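YkuI protein (Bacillus subtilis, PDB 2BAS) probably acts as a cyclic-di-GMP signalling protein, its EAL domain being of the kind that hydrolyses the second messenger as a phosphodiesterase. Local coordinates at residues A[392-405]-A[417-431]. Numbering follows the deposited sequence.
Sequences LYSDLETGEMIRTF and IDLPYSYLYEQDGLI. With BME (beta-mercaptoethanol), chain C.
Glu400 carries CG between its backbone N and carbonyl carbon (chi1 58°) and runs extended beyond it, which delivers OE1 to the backbone of Tyr421; Tyr421 turns CG away from its own N (chi1 -174°), laying its ring beside Met401. These residues stand where the antiparallel beta hairpin of strands 401-409 and 413-419, inside the six-stranded antiparallel sheet of the C-terminal domain, between strands 335-340 and 388-394, gives way to the short helix 421-424. Tyr421 N donates to Glu400 OE1 at 2.9 Å, nearly straight but from well above the carboxylate plane. A water donates to the same oxygen and accepts from Ser422 N, so the carboxylate serves two backbone N-H groups of the helix's first turn, one directly and one through water. With an alanine at Glu400, Tyr421 N would probably lose this acceptor and the bridging water be held less firmly. At the Tyr421 ring edge, CD2 comes within 3.4 Å of Met401 O, in the ring plane. Within the hairpin, Phe405 and Ile417 form a hydrogen-bonded pair, Phe405 N reaching Ile417 O at 2.7 Å and Ile417 N returning to Phe405 O at 3.0 Å. Their side chains share a sheet face with Leu419, which also packs on Phe299 of the long helix 271-311. On the other face Thr404 and Asp418 lie side by side, and Asp418 OD2 forms a salt bridge with Arg335, which also binds Asp395 and thereby probably offsets the nearby like charges. Leu424 CD2 lies 3.7 Å from Arg403 N and, on another side, 4.4 Å from Leu392 CD2. Thr404 OG1 donates to Asp418 OD1 at 2.8 Å, approaching 45° out of the carboxylate plane.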
loop_
_atom_site.group_PDB
_atom_site.type_symbol
_atom_site.label_atom_id
_atom_site.label_comp_id
_atom_site.label_asym_id
_atom_site.label_seq_id
_atom_site.Cartn_x
_atom_site.Cartn_y
_atom_site.Cartn_z
ATOM N N LEU A 392 -6.072 -3.606 13.388
ATOM C CA LEU A 392 -5.978 -5.027 13.082
ATOM C C LEU A 392 -4.788 -5.310 12.194
ATOM O O LEU A 392 -4.663 -4.751 11.094
ATOM C CB LEU A 392 -7.231 -5.506 12.356
ATOM C CG LEU A 392 -8.511 -5.530 13.190
ATOM C CD1 LEU A 392 -9.757 -5.478 12.289
ATOM C CD2 LEU A 392 -8.520 -6.724 14.152
ATOM N N TYR A 393 -3.921 -6.191 12.667
ATOM C CA TYR A 393 -2.811 -6.669 11.865
ATOM C C TYR A 393 -2.535 -8.147 12.157
ATOM O O TYR A 393 -3.020 -8.697 13.145
ATOM C CB TYR A 393 -1.593 -5.798 12.101
ATOM C CG TYR A 393 -0.901 -6.028 13.418
ATOM C CD1 TYR A 393 0.231 -6.850 13.493
ATOM C CD2 TYR A 393 -1.350 -5.408 14.578
ATOM C CE1 TYR A 393 0.890 -7.063 14.700
ATOM C CE2 TYR A 393 -0.683 -5.604 15.800
ATOM C CZ TYR A 393 0.431 -6.438 15.844
ATOM O OH TYR A 393 1.087 -6.661 17.029
ATOM N N SER A 394 -1.756 -8.794 11.303
ATOM C CA SER A 394 -1.541 -10.242 11.422
ATOM C C SER A 394 -0.321 -10.618 12.292
ATOM O O SER A 394 0.801 -10.171 12.031
ATOM C CB SER A 394 -1.425 -10.834 10.027
ATOM O OG SER A 394 -1.227 -12.226 10.091
ATOM N N ASP A 395 -0.534 -11.429 13.327
ATOM C CA ASP A 395 0.583 -11.827 14.202
ATOM C C ASP A 395 1.527 -12.766 13.461
ATOM O O ASP A 395 1.098 -13.805 12.966
ATOM C CB ASP A 395 0.072 -12.517 15.463
ATOM C CG ASP A 395 1.193 -12.921 16.401
ATOM O OD1 ASP A 395 1.530 -14.112 16.405
ATOM O OD2 ASP A 395 1.747 -12.057 17.119
ATOM N N LEU A 396 2.809 -12.413 13.391
ATOM C CA LEU A 396 3.773 -13.208 12.606
ATOM C C LEU A 396 3.989 -14.637 13.081
ATOM O O LEU A 396 4.216 -15.532 12.263
ATOM C CB LEU A 396 5.112 -12.491 12.439
ATOM C CG LEU A 396 5.280 -11.692 11.141
ATOM C CD1 LEU A 396 6.695 -11.132 11.051
ATOM C CD2 LEU A 396 4.976 -12.538 9.900
ATOM N N GLU A 397 3.893 -14.853 14.391
ATOM C CA GLU A 397 4.094 -16.189 14.943
ATOM C C GLU A 397 2.842 -17.048 14.845
ATOM O O GLU A 397 2.889 -18.134 14.273
ATOM C CB GLU A 397 4.618 -16.134 16.387
ATOM C CG GLU A 397 6.021 -15.526 16.495
ATOM C CD GLU A 397 6.504 -15.305 17.937
ATOM O OE1 GLU A 397 5.712 -15.490 18.895
ATOM O OE2 GLU A 397 7.696 -14.942 18.105
ATOM N N THR A 398 1.725 -16.563 15.381
ATOM C CA THR A 398 0.502 -17.372 15.455
ATOM C C THR A 398 -0.265 -17.475 14.136
ATOM O O THR A 398 -0.866 -18.517 13.844
ATOM C CB THR A 398 -0.445 -16.941 16.604
ATOM O OG1 THR A 398 -1.033 -15.670 16.314
ATOM C CG2 THR A 398 0.304 -16.864 17.926
ATOM N N GLY A 399 -0.232 -16.410 13.341
ATOM C CA GLY A 399 -0.881 -16.397 12.036
ATOM C C GLY A 399 -2.349 -16.004 12.073
ATOM O O GLY A 399 -3.139 -16.431 11.229
ATOM N N GLU A 400 -2.726 -15.200 13.058
ATOM C CA GLU A 400 -4.103 -14.725 13.137
ATOM C C GLU A 400 -4.143 -13.221 13.316
ATOM O O GLU A 400 -3.172 -12.620 13.764
ATOM C CB GLU A 400 -4.893 -15.439 14.246
ATOM C CG GLU A 400 -4.306 -15.306 15.641
ATOM C CD GLU A 400 -5.208 -15.892 16.732
ATOM O OE1 GLU A 400 -5.316 -15.250 17.802
ATOM O OE2 GLU A 400 -5.804 -16.984 16.530
HETATM N N MSE A 401 -5.271 -12.640 12.933
HETATM C CA MSE A 401 -5.514 -11.221 13.051
HETATM C C MSE A 401 -5.652 -10.874 14.527
HETATM O O MSE A 401 -6.536 -11.413 15.216
HETATM C CB MSE A 401 -6.794 -10.825 12.290
HETATM C CG MSE A 401 -6.726 -11.017 10.770
HETATM SE SE MSE A 401 -5.230 -10.064 9.885
HETATM C CE MSE A 401 -5.943 -8.236 9.954
ATOM N N ILE A 402 -4.788 -9.979 14.998
ATOM C CA ILE A 402 -4.785 -9.527 16.383
ATOM C C ILE A 402 -4.838 -7.977 16.511
ATOM O O ILE A 402 -4.881 -7.232 15.518
ATOM C CB ILE A 402 -3.506 -10.036 17.106
ATOM C CG1 ILE A 402 -2.244 -9.498 16.415
ATOM C CG2 ILE A 402 -3.460 -11.580 17.108
ATOM C CD1 ILE A 402 -1.055 -9.306 17.349
ATOM N N ARG A 403 -4.832 -7.512 17.749
ATOM C CA ARG A 403 -4.607 -6.109 18.086
ATOM C C ARG A 403 -3.664 -6.097 19.278
ATOM O O ARG A 403 -3.729 -6.992 20.119
ATOM C CB ARG A 403 -5.916 -5.398 18.434
ATOM C CG ARG A 403 -6.711 -4.870 17.227
ATOM C CD ARG A 403 -8.024 -4.186 17.672
ATOM N NE ARG A 403 -8.362 -3.015 16.856
ATOM C CZ ARG A 403 -9.415 -2.933 16.054
ATOM N NH1 ARG A 403 -10.241 -3.947 15.940
ATOM N NH2 ARG A 403 -9.650 -1.833 15.364
ATOM N N THR A 404 -2.780 -5.109 19.324
ATOM C CA THR A 404 -1.817 -4.915 20.413
ATOM C C THR A 404 -2.256 -3.684 21.181
ATOM O O THR A 404 -2.647 -2.688 20.570
ATOM C CB THR A 404 -0.390 -4.622 19.874
ATOM O OG1 THR A 404 0.099 -5.736 19.118
ATOM C CG2 THR A 404 0.616 -4.296 21.025
ATOM N N PHE A 405 -2.184 -3.748 22.511
ATOM C CA PHE A 405 -2.468 -2.599 23.368
ATOM C C PHE A 405 -1.185 -2.067 24.028
ATOM O O PHE A 405 -0.500 -2.823 24.713
ATOM C CB PHE A 405 -3.496 -2.956 24.435
ATOM C CG PHE A 405 -3.880 -1.799 25.292
ATOM C CD1 PHE A 405 -4.889 -0.923 24.888
ATOM C CD2 PHE A 405 -3.212 -1.550 26.489
ATOM C CE1 PHE A 405 -5.239 0.165 25.672
ATOM C CE2 PHE A 405 -3.562 -0.451 27.283
ATOM C CZ PHE A 405 -4.569 0.405 26.872
ATOM N N ILE A 417 0.649 -5.544 25.224
ATOM C CA ILE A 417 -0.270 -6.648 25.458
ATOM C C ILE A 417 -0.953 -6.994 24.140
ATOM O O ILE A 417 -1.709 -6.185 23.608
ATOM C CB ILE A 417 -1.341 -6.262 26.467
ATOM C CG1 ILE A 417 -0.709 -5.834 27.797
ATOM C CG2 ILE A 417 -2.290 -7.401 26.665
ATOM C CD1 ILE A 417 -1.685 -5.132 28.736
ATOM N N ASP A 418 -0.674 -8.181 23.609
ATOM C CA ASP A 418 -1.286 -8.635 22.353
ATOM C C ASP A 418 -2.592 -9.339 22.665
ATOM O O ASP A 418 -2.640 -10.168 23.566
ATOM C CB ASP A 418 -0.334 -9.571 21.590
ATOM C CG ASP A 418 0.934 -8.856 21.091
ATOM O OD1 ASP A 418 0.944 -7.599 21.015
ATOM O OD2 ASP A 418 1.926 -9.559 20.772
ATOM N N LEU A 419 -3.653 -9.013 21.938
ATOM C CA LEU A 419 -4.957 -9.646 22.199
ATOM C C LEU A 419 -5.251 -10.728 21.155
ATOM O O LEU A 419 -5.046 -10.511 19.963
ATOM C CB LEU A 419 -6.105 -8.619 22.214
ATOM C CG LEU A 419 -6.001 -7.202 22.783
ATOM C CD1 LEU A 419 -7.379 -6.756 23.209
ATOM C CD2 LEU A 419 -5.061 -7.070 23.951
ATOM N N PRO A 420 -5.752 -11.896 21.597
ATOM C CA PRO A 420 -6.002 -12.969 20.638
ATOM C C PRO A 420 -7.239 -12.674 19.816
ATOM O O PRO A 420 -8.075 -11.882 20.244
ATOM C CB PRO A 420 -6.234 -14.186 21.537
ATOM C CG PRO A 420 -6.774 -13.632 22.814
ATOM C CD PRO A 420 -6.139 -12.269 22.973
ATOM N N TYR A 421 -7.346 -13.290 18.644
ATOM C CA TYR A 421 -8.559 -13.180 17.818
ATOM C C TYR A 421 -9.797 -13.693 18.563
ATOM O O TYR A 421 -10.900 -13.187 18.353
ATOM C CB TYR A 421 -8.388 -13.954 16.488
ATOM C CG TYR A 421 -9.526 -13.802 15.481
ATOM C CD1 TYR A 421 -10.511 -14.760 15.382
ATOM C CD2 TYR A 421 -9.591 -12.704 14.624
ATOM C CE1 TYR A 421 -11.551 -14.629 14.462
ATOM C CE2 TYR A 421 -10.619 -12.563 13.697
ATOM C CZ TYR A 421 -11.587 -13.516 13.615
ATOM O OH TYR A 421 -12.619 -13.381 12.681
ATOM N N SER A 422 -9.610 -14.696 19.422
ATOM C CA SER A 422 -10.722 -15.268 20.172
ATOM C C SER A 422 -11.352 -14.266 21.152
ATOM O O SER A 422 -12.492 -14.441 21.575
ATOM C CB SER A 422 -10.305 -16.551 20.902
ATOM O OG SER A 422 -9.416 -16.278 21.968
ATOM N N TYR A 423 -10.613 -13.222 21.508
ATOM C CA TYR A 423 -11.143 -12.199 22.395
ATOM C C TYR A 423 -11.834 -11.104 21.592
ATOM O O TYR A 423 -12.926 -10.656 21.946
ATOM C CB TYR A 423 -10.034 -11.590 23.270
ATOM C CG TYR A 423 -10.499 -10.382 24.048
ATOM C CD1 TYR A 423 -10.269 -9.092 23.576
ATOM C CD2 TYR A 423 -11.200 -10.533 25.247
ATOM C CE1 TYR A 423 -10.718 -7.977 24.284
ATOM C CE2 TYR A 423 -11.641 -9.426 25.968
ATOM C CZ TYR A 423 -11.390 -8.156 25.485
ATOM O OH TYR A 423 -11.838 -7.065 26.202
ATOM N N LEU A 424 -11.158 -10.654 20.539
ATOM C CA LEU A 424 -11.678 -9.631 19.646
ATOM C C LEU A 424 -13.058 -9.979 19.091
ATOM O O LEU A 424 -13.988 -9.152 19.138
ATOM C CB LEU A 424 -10.689 -9.427 18.502
ATOM C CG LEU A 424 -9.581 -8.352 18.586
ATOM C CD1 LEU A 424 -9.391 -7.744 19.970
ATOM C CD2 LEU A 424 -8.275 -8.853 17.993
ATOM N N TYR A 425 -13.222 -11.209 18.598
ATOM C CA TYR A 425 -14.459 -11.528 17.913
ATOM C C TYR A 425 -15.656 -11.597 18.858
ATOM O O TYR A 425 -16.791 -11.442 18.407
ATOM C CB TYR A 425 -14.334 -12.759 16.981
ATOM C CG TYR A 425 -14.466 -14.116 17.659
ATOM C CD1 TYR A 425 -15.661 -14.506 18.262
ATOM C CD2 TYR A 425 -13.403 -15.019 17.675
ATOM C CE1 TYR A 425 -15.779 -15.716 18.889
ATOM C CE2 TYR A 425 -13.533 -16.260 18.293
ATOM C CZ TYR A 425 -14.717 -16.588 18.899
ATOM O OH TYR A 425 -14.864 -17.807 19.509
ATOM N N GLU A 426 -15.423 -11.817 20.154
ATOM C CA GLU A 426 -16.551 -11.819 21.096
ATOM C C GLU A 426 -16.822 -10.472 21.750
ATOM O O GLU A 426 -17.650 -10.355 22.642
ATOM C CB GLU A 426 -16.573 -13.005 22.081
ATOM C CG GLU A 426 -15.360 -13.272 22.930
ATOM C CD GLU A 426 -15.485 -14.591 23.731
ATOM O OE1 GLU A 426 -14.546 -15.422 23.655
ATOM O OE2 GLU A 426 -16.519 -14.807 24.424
ATOM N N GLN A 427 -16.132 -9.452 21.259
ATOM C CA GLN A 427 -16.404 -8.076 21.624
ATOM C C GLN A 427 -17.189 -7.459 20.484
ATOM O O GLN A 427 -17.024 -7.856 19.333
ATOM C CB GLN A 427 -15.091 -7.298 21.800
ATOM C CG GLN A 427 -14.165 -7.873 22.851
ATOM C CD GLN A 427 -14.884 -8.185 24.145
ATOM O OE1 GLN A 427 -14.904 -9.334 24.596
ATOM N NE2 GLN A 427 -15.505 -7.172 24.741
ATOM N N ASP A 428 -18.017 -6.468 20.785
ATOM C CA ASP A 428 -18.722 -5.760 19.727
ATOM C C ASP A 428 -17.779 -4.818 18.969
ATOM O O ASP A 428 -17.140 -3.951 19.561
ATOM C CB ASP A 428 -19.965 -5.025 20.265
ATOM C CG ASP A 428 -20.981 -5.979 20.905
ATOM O OD1 ASP A 428 -22.185 -5.919 20.554
ATOM O OD2 ASP A 428 -20.579 -6.806 21.752
ATOM N N GLY A 429 -17.657 -5.057 17.667
ATOM C CA GLY A 429 -17.006 -4.147 16.735
ATOM C C GLY A 429 -15.503 -4.001 16.734
ATOM O O GLY A 429 -15.005 -2.960 16.337
ATOM N N LEU A 430 -14.763 -5.020 17.157
ATOM C CA LEU A 430 -13.286 -4.930 17.132
ATOM C C LEU A 430 -12.668 -5.669 15.955
ATOM O O LEU A 430 -11.462 -5.860 15.896
ATOM C CB LEU A 430 -12.646 -5.393 18.449
ATOM C CG LEU A 430 -12.950 -4.591 19.721
ATOM C CD1 LEU A 430 -12.104 -5.084 20.880
ATOM C CD2 LEU A 430 -12.736 -3.093 19.524
ATOM N N ILE A 431 -13.507 -6.110 15.027
ATOM C CA ILE A 431 -13.028 -6.600 13.742
ATOM C C ILE A 431 -13.625 -5.688 12.685
ATOM O O ILE A 431 -14.832 -5.722 12.403
ATOM C CB ILE A 431 -13.408 -8.058 13.475
ATOM C CG1 ILE A 431 -12.740 -8.965 14.512
ATOM C CG2 ILE A 431 -13.013 -8.463 12.030
ATOM C CD1 ILE A 431 -13.315 -10.344 14.542
ATOM O OXT ILE A 431 -12.896 -4.872 12.124
HETATM C C1 BME C . -11.016 -7.987 29.714
HETATM C C2 BME C . -9.944 -8.281 30.756
HETATM O O1 BME C . -11.084 -6.595 29.486
HETATM S S2 BME C . -8.895 -9.681 30.279
HETATM O O HOH W 1 -7.437 -16.560 18.847
#